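Local coordinates for (S)-ureidoglycine aminohydrolase cupin domain-containing protein (Pseudomonas syringae pv. tomato, PDB 3MYX) that is of unknown function but has a cupin fold and may act like (S)-ureidoglycine aminohydrolase, at residues Thr128-Ser139 and Gln153-Glu161. Sequence-based numbering, arbitrary orientation.
Sequences TALDRLALLTPS and QCRSNNLFE
An antiparallel edge pairing joins T137 to S156: the N of T137 gives a nearly straight bond of 2.9 Å to the O of S156, and the N of S156 returns one of 2.8 Å to the O of T137. Strand 137-139 thereby forms one border of a seven-stranded sheet, next to strand 154-161, and a water touching both OG1 of T137 and OG of S156 extends the pairing through side chains. P138 sits opposite R155 at a non-hydrogen-bonded position, where the pairing needs no N-H from it; its CA-H makes a C-H...O contact with the O of C154 (3.4 Å). Where the chain approaches strand 137-139, at L135, the side chain of N157 takes over from the backbone. A chi1 of -177° swings its amide away from the N of N157, bringing ND2 within 2.9 Å of the O of L135, close to the line of that carbonyl. The side chain of L136 crosses that of R155 at about a right angle, CB to CB 3.5 Å, and rests CD2 against CB of N157, while the guanidinium of R155 is engaged by a salt bridge to D173. The arrangement is consistent with a two-domain (bicupin) chain, for residues 128-139 run from a strand paired with 92-95 to the sheet containing 154-161. The type I turn D131-A134, whose D131 also makes an Asx turn to the N of L133, bends this linker over L159. There CD2 of L130 meets CB of L159 at 3.6 Å, and CB of A134 lies 4.1 Å from CD1 of L159.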
loop_
_atom_site.group_PDB
_atom_site.type_symbol
_atom_site.label_atom_id
_atom_site.label_comp_id
_atom_site.label_asym_id
_atom_site.label_seq_id
_atom_site.Cartn_x
_atom_site.Cartn_y
_atom_site.Cartn_z
ATOM N N THR A 128 7.627 -11.211 -4.259
ATOM C CA THR A 128 8.757 -10.395 -3.801
ATOM C C THR A 128 8.506 -9.971 -2.350
ATOM O O THR A 128 7.552 -9.260 -2.077
ATOM C CB THR A 128 8.964 -9.135 -4.695
ATOM O OG1 THR A 128 9.156 -9.533 -6.057
ATOM C CG2 THR A 128 10.197 -8.334 -4.266
ATOM N N ALA A 129 9.358 -10.425 -1.433
ATOM C CA ALA A 129 9.325 -9.972 -0.037
ATOM C C ALA A 129 9.954 -8.585 0.059
ATOM O O ALA A 129 10.862 -8.252 -0.713
ATOM C CB ALA A 129 10.087 -10.949 0.846
ATOM N N LEU A 130 9.481 -7.777 1.002
ATOM C CA LEU A 130 9.921 -6.376 1.149
ATOM C C LEU A 130 10.464 -6.154 2.555
ATOM O O LEU A 130 9.687 -6.045 3.499
ATOM C CB LEU A 130 8.761 -5.404 0.879
ATOM C CG LEU A 130 8.004 -5.571 -0.441
ATOM C CD1 LEU A 130 6.727 -4.714 -0.420
ATOM C CD2 LEU A 130 8.856 -5.244 -1.659
ATOM N N ASP A 131 11.782 -6.039 2.689
ATOM C CA ASP A 131 12.410 -5.930 4.010
ATOM C C ASP A 131 12.164 -4.534 4.606
ATOM O O ASP A 131 12.542 -3.539 3.993
ATOM C CB ASP A 131 13.923 -6.193 3.860
ATOM C CG ASP A 131 14.684 -6.291 5.182
ATOM O OD1 ASP A 131 14.116 -6.011 6.253
ATOM O OD2 ASP A 131 15.881 -6.682 5.117
ATOM N N ARG A 132 11.594 -4.476 5.816
ATOM C CA ARG A 132 11.432 -3.221 6.550
ATOM C C ARG A 132 12.755 -2.462 6.673
ATOM O O ARG A 132 12.751 -1.232 6.703
ATOM C CB ARG A 132 10.886 -3.497 7.964
ATOM C CG ARG A 132 9.447 -4.011 8.013
ATOM C CD ARG A 132 9.043 -4.563 9.370
ATOM N NE ARG A 132 8.965 -3.518 10.380
ATOM C CZ ARG A 132 7.905 -2.743 10.610
ATOM N NH1 ARG A 132 6.819 -2.837 9.876
ATOM N NH2 ARG A 132 7.951 -1.831 11.583
ATOM N N LEU A 133 13.868 -3.200 6.777
ATOM C CA LEU A 133 15.198 -2.626 6.977
ATOM C C LEU A 133 15.987 -2.515 5.677
ATOM O O LEU A 133 17.208 -2.417 5.694
ATOM C CB LEU A 133 15.995 -3.444 8.009
ATOM C CG LEU A 133 15.373 -3.615 9.402
ATOM C CD1 LEU A 133 16.288 -4.437 10.326
ATOM C CD2 LEU A 133 15.049 -2.248 9.991
ATOM N N ALA A 134 15.300 -2.491 4.542
ATOM C CA ALA A 134 15.972 -2.330 3.252
ATOM C C ALA A 134 16.918 -1.128 3.260
ATOM O O ALA A 134 16.612 -0.064 3.836
ATOM C CB ALA A 134 14.921 -2.154 2.152
ATOM N N LEU A 135 18.048 -1.269 2.579
ATOM C CA LEU A 135 18.992 -0.163 2.425
ATOM C C LEU A 135 18.511 0.772 1.315
ATOM O O LEU A 135 18.112 0.318 0.238
ATOM C CB LEU A 135 20.378 -0.700 2.065
ATOM C CG LEU A 135 20.981 -1.656 3.095
ATOM C CD1 LEU A 135 22.287 -2.244 2.556
ATOM C CD2 LEU A 135 21.216 -0.919 4.389
ATOM N N LEU A 136 18.547 2.074 1.588
ATOM C CA LEU A 136 17.934 3.074 0.723
ATOM C C LEU A 136 18.984 3.987 0.114
ATOM O O LEU A 136 20.076 4.151 0.644
ATOM C CB LEU A 136 16.948 3.916 1.520
ATOM C CG LEU A 136 15.942 3.184 2.413
ATOM C CD1 LEU A 136 14.991 4.219 3.023
ATOM C CD2 LEU A 136 15.163 2.083 1.640
ATOM N N THR A 137 18.650 4.597 -1.011
ATOM C CA THR A 137 19.529 5.566 -1.650
ATOM C C THR A 137 18.763 6.887 -1.871
ATOM O O THR A 137 17.538 6.885 -1.956
ATOM C CB THR A 137 20.043 5.036 -2.980
ATOM O OG1 THR A 137 18.925 4.731 -3.806
ATOM C CG2 THR A 137 20.901 3.769 -2.772
ATOM N N PRO A 138 19.471 8.015 -1.984
ATOM C CA PRO A 138 18.776 9.298 -2.135
ATOM C C PRO A 138 17.713 9.334 -3.229
ATOM O O PRO A 138 17.900 8.780 -4.329
ATOM C CB PRO A 138 19.915 10.263 -2.455
ATOM C CG PRO A 138 21.061 9.706 -1.701
ATOM C CD PRO A 138 20.931 8.200 -1.821
ATOM N N SER A 139 16.588 9.966 -2.902
ATOM C CA SER A 139 15.455 10.093 -3.806
ATOM C C SER A 139 14.950 11.531 -3.811
ATOM O O SER A 139 15.368 12.350 -3.000
ATOM C CB SER A 139 14.356 9.107 -3.395
ATOM O OG SER A 139 13.926 9.338 -2.059
ATOM N N GLN A 153 15.771 15.610 3.247
ATOM C CA GLN A 153 16.545 14.538 2.610
ATOM C C GLN A 153 15.712 13.277 2.621
ATOM O O GLN A 153 15.299 12.815 3.688
ATOM C CB GLN A 153 17.858 14.319 3.365
ATOM C CG GLN A 153 18.703 15.582 3.422
ATOM C CD GLN A 153 20.081 15.310 3.962
ATOM O OE1 GLN A 153 20.273 15.175 5.170
ATOM N NE2 GLN A 153 21.054 15.238 3.074
ATOM N N CYS A 154 15.434 12.763 1.435
ATOM C CA CYS A 154 14.609 11.581 1.243
ATOM C C CYS A 154 15.471 10.469 0.651
ATOM O O CYS A 154 16.423 10.732 -0.085
ATOM C CB CYS A 154 13.448 11.833 0.280
ATOM S SG CYS A 154 12.441 13.275 0.677
ATOM N N ARG A 155 15.134 9.228 0.989
ATOM C CA ARG A 155 15.771 8.051 0.398
ATOM C C ARG A 155 14.702 7.032 0.049
ATOM O O ARG A 155 13.654 6.981 0.687
ATOM C CB ARG A 155 16.795 7.417 1.340
ATOM C CG ARG A 155 17.911 8.345 1.824
ATOM C CD ARG A 155 18.854 7.639 2.739
ATOM N NE ARG A 155 18.250 7.400 4.042
ATOM C CZ ARG A 155 18.928 7.300 5.185
ATOM N NH1 ARG A 155 20.260 7.362 5.212
ATOM N NH2 ARG A 155 18.275 7.150 6.322
ATOM N N SER A 156 15.005 6.165 -0.915
ATOM C CA SER A 156 14.099 5.086 -1.281
ATOM C C SER A 156 14.849 3.896 -1.835
ATOM O O SER A 156 16.032 3.973 -2.196
ATOM C CB SER A 156 13.088 5.549 -2.323
ATOM O OG SER A 156 13.732 5.738 -3.552
ATOM N N ASN A 157 14.122 2.799 -1.943
ATOM C CA ASN A 157 14.568 1.615 -2.639
ATOM C C ASN A 157 13.329 1.014 -3.283
ATOM O O ASN A 157 12.434 0.527 -2.588
ATOM C CB ASN A 157 15.219 0.613 -1.678
ATOM C CG ASN A 157 15.765 -0.622 -2.388
ATOM O OD1 ASN A 157 15.311 -0.980 -3.462
ATOM N ND2 ASN A 157 16.734 -1.279 -1.758
ATOM N N ASN A 158 13.265 1.091 -4.610
ATOM C CA ASN A 158 12.221 0.432 -5.388
ATOM C C ASN A 158 12.506 -1.061 -5.481
ATOM O O ASN A 158 13.153 -1.517 -6.407
ATOM C CB ASN A 158 12.129 1.035 -6.790
ATOM C CG ASN A 158 11.751 2.492 -6.759
ATOM O OD1 ASN A 158 10.707 2.861 -6.221
ATOM N ND2 ASN A 158 12.598 3.339 -7.344
ATOM N N LEU A 159 12.046 -1.801 -4.489
ATOM C CA LEU A 159 12.281 -3.234 -4.393
ATOM C C LEU A 159 11.514 -4.014 -5.450
ATOM O O LEU A 159 11.887 -5.132 -5.797
ATOM C CB LEU A 159 11.887 -3.735 -3.013
ATOM C CG LEU A 159 12.776 -3.194 -1.887
ATOM C CD1 LEU A 159 12.131 -3.394 -0.515
ATOM C CD2 LEU A 159 14.161 -3.849 -1.948
ATOM N N PHE A 160 10.425 -3.442 -5.942
ATOM C CA PHE A 160 9.640 -4.056 -7.018
ATOM C C PHE A 160 9.224 -2.960 -7.999
ATOM O O PHE A 160 8.642 -1.954 -7.606
ATOM C CB PHE A 160 8.419 -4.768 -6.452
ATOM C CG PHE A 160 7.486 -5.278 -7.494
ATOM C CD1 PHE A 160 7.702 -6.481 -8.111
ATOM C CD2 PHE A 160 6.368 -4.528 -7.835
ATOM C CE1 PHE A 160 6.791 -6.930 -9.088
ATOM C CE2 PHE A 160 5.499 -4.950 -8.798
ATOM C CZ PHE A 160 5.708 -6.151 -9.414
ATOM N N GLU A 161 9.599 -3.139 -9.254
ATOM C CA GLU A 161 9.192 -2.255 -10.321
ATOM C C GLU A 161 8.405 -3.073 -11.343
ATOM O O GLU A 161 8.977 -3.884 -12.070
ATOM C CB GLU A 161 10.403 -1.595 -10.962
ATOM C CG GLU A 161 11.157 -0.703 -9.996
ATOM C CD GLU A 161 12.397 -0.068 -10.618
ATOM O OE1 GLU A 161 13.046 -0.703 -11.480
ATOM O OE2 GLU A 161 12.733 1.056 -10.232
HETATM O O HOH W 1 16.370 6.027 -4.636
HETATM O O HOH W 2 17.896 2.003 -3.961
HETATM O O HOH W 3 16.624 13.801 -0.999
#